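FixK2 protein (Bradyrhizobium japonicum, PDB 4I2O) probably acts as a CRP/FNR-type transcription factor that binds DNA and regulates genes connected with nitrogen fixation. Local coordinates at residues V61-K73 with R80-F92. The protein carries 1 engineered substitution. Residues are numbered along the deposited sequence; the frame is centred on the assembly and turned at random.
Sequences VYQVVTGAVRSYK and RQIGAFHLPGDVF
Phe92 slots its ring between Tyr62 and Val69. Tyr62 CB sits over one face, 3.6 Å from the Phe92 ring centroid, and Val69 CG1 over the other, both as CH-pi contacts. Phe92 CG stands between its own backbone N and carbonyl carbon (chi1 66°), which brings the ring toward 61-73, where Val64 CG2 reaches CE2 of Phe92 at 3.5 Å. The Tyr62 and Phe92 rings lie nearly parallel but strongly offset, with little face-to-face stacking. An alanine in place of Phe92 would remove this ring and is likely to open a gap between Tyr62, Val64 and Val69.

Two polar side chains bond across. His86 NE2 meets Ser71 OG at 2.6 Å, in the imidazole plane, while Phe92 CB packs over one face of the same ring; together they restrict how the imidazole can turn. Gln63, stretched out with CG anti to N, sends NE2 to Gly89 O on a nearly straight bond of 3.0 Å, arriving above the carbonyl plane.

Antiparallel backbone bonding comes in two sets, 62-64 with 90-92 and 69-73 with 80-86. Between them the type II turn Leu87-Asp90 is tied in by Gly89 N to Val64 O (2.8 Å). Ser71 O takes Gly83 N at 2.8 Å and a weaker bond from Ala84 N, the signature of a classic bulge.

Arg70 NE and Arg80 NH1 come within 3.4 Å, two donors gathered around acids: Asp186 pairs with both arginines, Asp189 with Arg80, Glu105 and Asp48 with Arg70. The beta-roll thus sets an apolar Phe92 cluster, the Ser71-His86 bond beside it, between its two strand pairs, while the hairpin's charged end faces helix 184-191, where salt bridges link it to the helix-turn-helix domain.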
loop_
_atom_site.group_PDB
_atom_site.type_symbol
_atom_site.label_atom_id
_atom_site.label_comp_id
_atom_site.label_asym_id
_atom_site.label_seq_id
_atom_site.Cartn_x
_atom_site.Cartn_y
_atom_site.Cartn_z
ATOM N N VAL A 61 1.567 17.251 11.959
ATOM C CA VAL A 61 0.534 16.627 11.130
ATOM C C VAL A 61 -0.195 17.782 10.478
ATOM O O VAL A 61 -0.322 18.839 11.085
ATOM C CB VAL A 61 -0.433 15.788 11.969
ATOM C CG1 VAL A 61 -1.445 15.064 11.082
ATOM C CG2 VAL A 61 0.370 14.733 12.781
ATOM N N TYR A 62 -0.685 17.565 9.264
ATOM C CA TYR A 62 -1.111 18.664 8.369
ATOM C C TYR A 62 -2.486 18.406 7.751
ATOM O O TYR A 62 -2.868 17.249 7.531
ATOM C CB TYR A 62 -0.142 18.739 7.177
ATOM C CG TYR A 62 1.334 18.872 7.535
ATOM C CD1 TYR A 62 1.965 20.111 7.502
ATOM C CD2 TYR A 62 2.085 17.766 7.905
ATOM C CE1 TYR A 62 3.349 20.244 7.862
ATOM C CE2 TYR A 62 3.442 17.881 8.241
ATOM C CZ TYR A 62 4.063 19.117 8.215
ATOM O OH TYR A 62 5.417 19.188 8.541
ATOM N N GLN A 63 -3.215 19.471 7.419
ATOM C CA GLN A 63 -4.465 19.296 6.701
ATOM C C GLN A 63 -4.461 20.305 5.568
ATOM O O GLN A 63 -4.199 21.483 5.792
ATOM C CB GLN A 63 -5.667 19.500 7.631
ATOM C CG GLN A 63 -6.994 19.378 6.899
ATOM C CD GLN A 63 -8.165 19.679 7.785
ATOM O OE1 GLN A 63 -8.112 20.609 8.613
ATOM N NE2 GLN A 63 -9.243 18.897 7.636
ATOM N N VAL A 64 -4.675 19.854 4.330
ATOM C CA VAL A 64 -4.777 20.842 3.216
ATOM C C VAL A 64 -6.003 21.737 3.397
ATOM O O VAL A 64 -7.117 21.248 3.640
ATOM C CB VAL A 64 -4.836 20.087 1.861
ATOM C CG1 VAL A 64 -4.827 21.031 0.698
ATOM C CG2 VAL A 64 -3.671 19.073 1.713
ATOM N N VAL A 65 -5.812 23.053 3.314
ATOM C CA VAL A 65 -6.948 23.989 3.294
ATOM C C VAL A 65 -7.204 24.366 1.839
ATOM O O VAL A 65 -8.298 24.136 1.300
ATOM C CB VAL A 65 -6.672 25.231 4.125
ATOM C CG1 VAL A 65 -7.873 26.205 4.058
ATOM C CG2 VAL A 65 -6.397 24.854 5.557
ATOM N N THR A 66 -6.200 24.917 1.173
ATOM C CA THR A 66 -6.331 25.078 -0.291
ATOM C C THR A 66 -5.126 24.518 -0.973
ATOM O O THR A 66 -4.071 24.417 -0.352
ATOM C CB THR A 66 -6.437 26.550 -0.707
ATOM O OG1 THR A 66 -5.237 27.253 -0.312
ATOM C CG2 THR A 66 -7.653 27.249 -0.012
ATOM N N GLY A 67 -5.277 24.170 -2.250
ATOM C CA GLY A 67 -4.190 23.609 -3.040
ATOM C C GLY A 67 -4.143 22.081 -3.078
ATOM O O GLY A 67 -5.171 21.438 -3.146
ATOM N N ALA A 68 -2.945 21.514 -3.129
ATOM C CA ALA A 68 -2.811 20.057 -3.340
ATOM C C ALA A 68 -1.385 19.651 -3.044
ATOM O O ALA A 68 -0.444 20.404 -3.343
ATOM C CB ALA A 68 -3.183 19.687 -4.814
ATOM N N VAL A 69 -1.238 18.428 -2.544
ATOM C CA VAL A 69 0.073 17.929 -2.095
ATOM C C VAL A 69 0.279 16.527 -2.682
ATOM O O VAL A 69 -0.656 15.751 -2.774
ATOM C CB VAL A 69 0.086 17.891 -0.538
ATOM C CG1 VAL A 69 1.411 17.244 0.005
ATOM C CG2 VAL A 69 -0.032 19.351 0.022
ATOM N N ARG A 70 1.504 16.192 -3.048
ATOM C CA ARG A 70 1.805 14.779 -3.397
ATOM C C ARG A 70 2.750 14.141 -2.392
ATOM O O ARG A 70 3.696 14.787 -1.954
ATOM C CB ARG A 70 2.411 14.723 -4.815
ATOM C CG ARG A 70 3.663 15.616 -4.981
ATOM C CD ARG A 70 4.310 15.539 -6.454
ATOM N NE ARG A 70 5.356 16.546 -6.533
ATOM C CZ ARG A 70 5.245 17.721 -7.171
ATOM N NH1 ARG A 70 4.205 18.023 -7.945
ATOM N NH2 ARG A 70 6.235 18.593 -7.095
ATOM N N SER A 71 2.500 12.877 -2.034
ATOM C CA SER A 71 3.370 12.108 -1.143
ATOM C C SER A 71 3.995 11.043 -2.024
ATOM O O SER A 71 3.265 10.405 -2.784
ATOM C CB SER A 71 2.566 11.379 -0.013
ATOM O OG SER A 71 2.139 12.317 0.985
ATOM N N TYR A 72 5.318 10.861 -1.923
ATOM C CA TYR A 72 6.020 9.954 -2.834
ATOM C C TYR A 72 7.288 9.363 -2.256
ATOM O O TYR A 72 7.829 9.811 -1.205
ATOM C CB TYR A 72 6.358 10.717 -4.118
ATOM C CG TYR A 72 7.271 11.837 -3.846
ATOM C CD1 TYR A 72 8.653 11.658 -3.879
ATOM C CD2 TYR A 72 6.758 13.088 -3.456
ATOM C CE1 TYR A 72 9.516 12.707 -3.572
ATOM C CE2 TYR A 72 7.588 14.112 -3.147
ATOM C CZ TYR A 72 8.953 13.928 -3.198
ATOM O OH TYR A 72 9.758 14.984 -2.882
ATOM N N LYS A 73 7.763 8.299 -2.912
ATOM C CA LYS A 73 9.039 7.713 -2.551
ATOM C C LYS A 73 9.880 7.755 -3.797
ATOM O O LYS A 73 9.343 7.600 -4.887
ATOM C CB LYS A 73 8.858 6.230 -2.144
ATOM C CG LYS A 73 8.053 6.059 -0.830
ATOM C CD LYS A 73 7.933 4.598 -0.379
ATOM C CE LYS A 73 9.118 4.194 0.467
ATOM N NZ LYS A 73 9.130 4.833 1.824
ATOM N N ARG A 80 10.113 7.549 -9.471
ATOM C CA ARG A 80 9.309 8.097 -8.375
ATOM C C ARG A 80 7.931 7.432 -8.363
ATOM O O ARG A 80 7.332 7.301 -9.428
ATOM C CB ARG A 80 9.082 9.617 -8.623
ATOM C CG ARG A 80 8.159 10.178 -7.555
ATOM C CD ARG A 80 8.053 11.721 -7.803
ATOM N NE ARG A 80 7.246 11.941 -8.991
ATOM C CZ ARG A 80 6.732 13.129 -9.340
ATOM N NH1 ARG A 80 6.805 14.158 -8.489
ATOM N NH2 ARG A 80 6.064 13.243 -10.487
ATOM N N GLN A 81 7.476 6.936 -7.207
ATOM C CA GLN A 81 6.136 6.415 -7.044
ATOM C C GLN A 81 5.430 7.427 -6.163
ATOM O O GLN A 81 5.859 7.673 -5.001
ATOM C CB GLN A 81 6.142 5.007 -6.368
ATOM C CG GLN A 81 4.709 4.562 -6.074
ATOM C CD GLN A 81 3.904 4.322 -7.316
ATOM O OE1 GLN A 81 4.404 3.703 -8.292
ATOM N NE2 GLN A 81 2.615 4.736 -7.286
ATOM N N ILE A 82 4.378 8.059 -6.706
ATOM C CA ILE A 82 3.481 8.847 -5.834
ATOM C C ILE A 82 2.461 7.903 -5.132
ATOM O O ILE A 82 1.667 7.156 -5.791
ATOM C CB ILE A 82 2.780 9.926 -6.701
ATOM C CG1 ILE A 82 3.809 11.000 -7.041
ATOM C CG2 ILE A 82 1.657 10.579 -5.843
ATOM C CD1 ILE A 82 3.287 12.057 -8.080
ATOM N N GLY A 83 2.434 7.935 -3.790
ATOM C CA GLY A 83 1.578 7.075 -3.017
ATOM C C GLY A 83 0.220 7.673 -2.806
ATOM O O GLY A 83 -0.772 6.935 -2.654
ATOM N N ALA A 84 0.124 9.018 -2.865
ATOM C CA ALA A 84 -1.157 9.619 -2.627
ATOM C C ALA A 84 -1.122 11.083 -3.038
ATOM O O ALA A 84 -0.068 11.731 -2.964
ATOM C CB ALA A 84 -1.544 9.539 -1.098
ATOM N N PHE A 85 -2.288 11.571 -3.404
ATOM C CA PHE A 85 -2.497 13.042 -3.612
ATOM C C PHE A 85 -3.361 13.500 -2.466
ATOM O O PHE A 85 -4.328 12.815 -2.119
ATOM C CB PHE A 85 -3.239 13.264 -4.884
ATOM C CG PHE A 85 -2.408 12.995 -6.128
ATOM C CD1 PHE A 85 -1.275 13.799 -6.399
ATOM C CD2 PHE A 85 -2.744 11.972 -7.006
ATOM C CE1 PHE A 85 -0.494 13.572 -7.525
ATOM C CE2 PHE A 85 -1.977 11.781 -8.205
ATOM C CZ PHE A 85 -0.829 12.590 -8.444
ATOM N N HIS A 86 -3.019 14.620 -1.817
ATOM C CA HIS A 86 -3.843 15.130 -0.685
ATOM C C HIS A 86 -4.450 16.428 -1.148
ATOM O O HIS A 86 -3.760 17.281 -1.714
ATOM C CB HIS A 86 -2.953 15.414 0.500
ATOM C CG HIS A 86 -2.059 14.252 0.827
ATOM N ND1 HIS A 86 -2.572 13.033 1.170
ATOM C CD2 HIS A 86 -0.710 14.115 0.831
ATOM C CE1 HIS A 86 -1.571 12.201 1.453
ATOM N NE2 HIS A 86 -0.435 12.826 1.210
ATOM N N LEU A 87 -5.771 16.498 -1.037
ATOM C CA LEU A 87 -6.561 17.551 -1.672
ATOM C C LEU A 87 -7.238 18.296 -0.494
ATOM O O LEU A 87 -7.107 17.887 0.648
ATOM C CB LEU A 87 -7.588 16.880 -2.590
ATOM C CG LEU A 87 -6.983 16.082 -3.741
ATOM C CD1 LEU A 87 -8.119 15.412 -4.479
ATOM C CD2 LEU A 87 -6.171 17.010 -4.715
ATOM N N PRO A 88 -7.951 19.406 -0.752
ATOM C CA PRO A 88 -8.482 20.151 0.393
ATOM C C PRO A 88 -9.388 19.363 1.350
ATOM O O PRO A 88 -10.289 18.586 0.923
ATOM C CB PRO A 88 -9.263 21.297 -0.273
ATOM C CG PRO A 88 -8.512 21.522 -1.547
ATOM C CD PRO A 88 -8.072 20.145 -2.012
ATOM N N GLY A 89 -9.104 19.563 2.633
ATOM C CA GLY A 89 -9.737 18.836 3.715
ATOM C C GLY A 89 -8.974 17.569 4.114
ATOM O O GLY A 89 -9.167 17.051 5.218
ATOM N N ASP A 90 -8.106 17.063 3.247
ATOM C CA ASP A 90 -7.400 15.817 3.566
ATOM C C ASP A 90 -6.330 16.039 4.622
ATOM O O ASP A 90 -5.587 17.009 4.565
ATOM C CB ASP A 90 -6.690 15.244 2.322
ATOM C CG ASP A 90 -7.644 14.614 1.312
ATOM O OD1 ASP A 90 -8.832 14.361 1.626
ATOM O OD2 ASP A 90 -7.179 14.332 0.178
ATOM N N VAL A 91 -6.192 15.100 5.563
ATOM C CA VAL A 91 -5.110 15.178 6.536
ATOM C C VAL A 91 -3.938 14.345 6.084
ATOM O O VAL A 91 -4.151 13.267 5.491
ATOM C CB VAL A 91 -5.584 14.714 7.899
ATOM C CG1 VAL A 91 -4.376 14.580 8.861
ATOM C CG2 VAL A 91 -6.621 15.702 8.443
ATOM N N PHE A 92 -2.700 14.821 6.284
ATOM C CA PHE A 92 -1.549 14.013 5.867
ATOM C C PHE A 92 -0.395 14.216 6.838
ATOM O O PHE A 92 -0.379 15.146 7.668
ATOM C CB PHE A 92 -1.137 14.318 4.408
ATOM C CG PHE A 92 -0.600 15.733 4.196
ATOM C CD1 PHE A 92 0.774 15.961 4.169
ATOM C CD2 PHE A 92 -1.464 16.816 3.995
ATOM C CE1 PHE A 92 1.284 17.224 3.961
ATOM C CE2 PHE A 92 -0.972 18.142 3.810
ATOM C CZ PHE A 92 0.409 18.359 3.781
#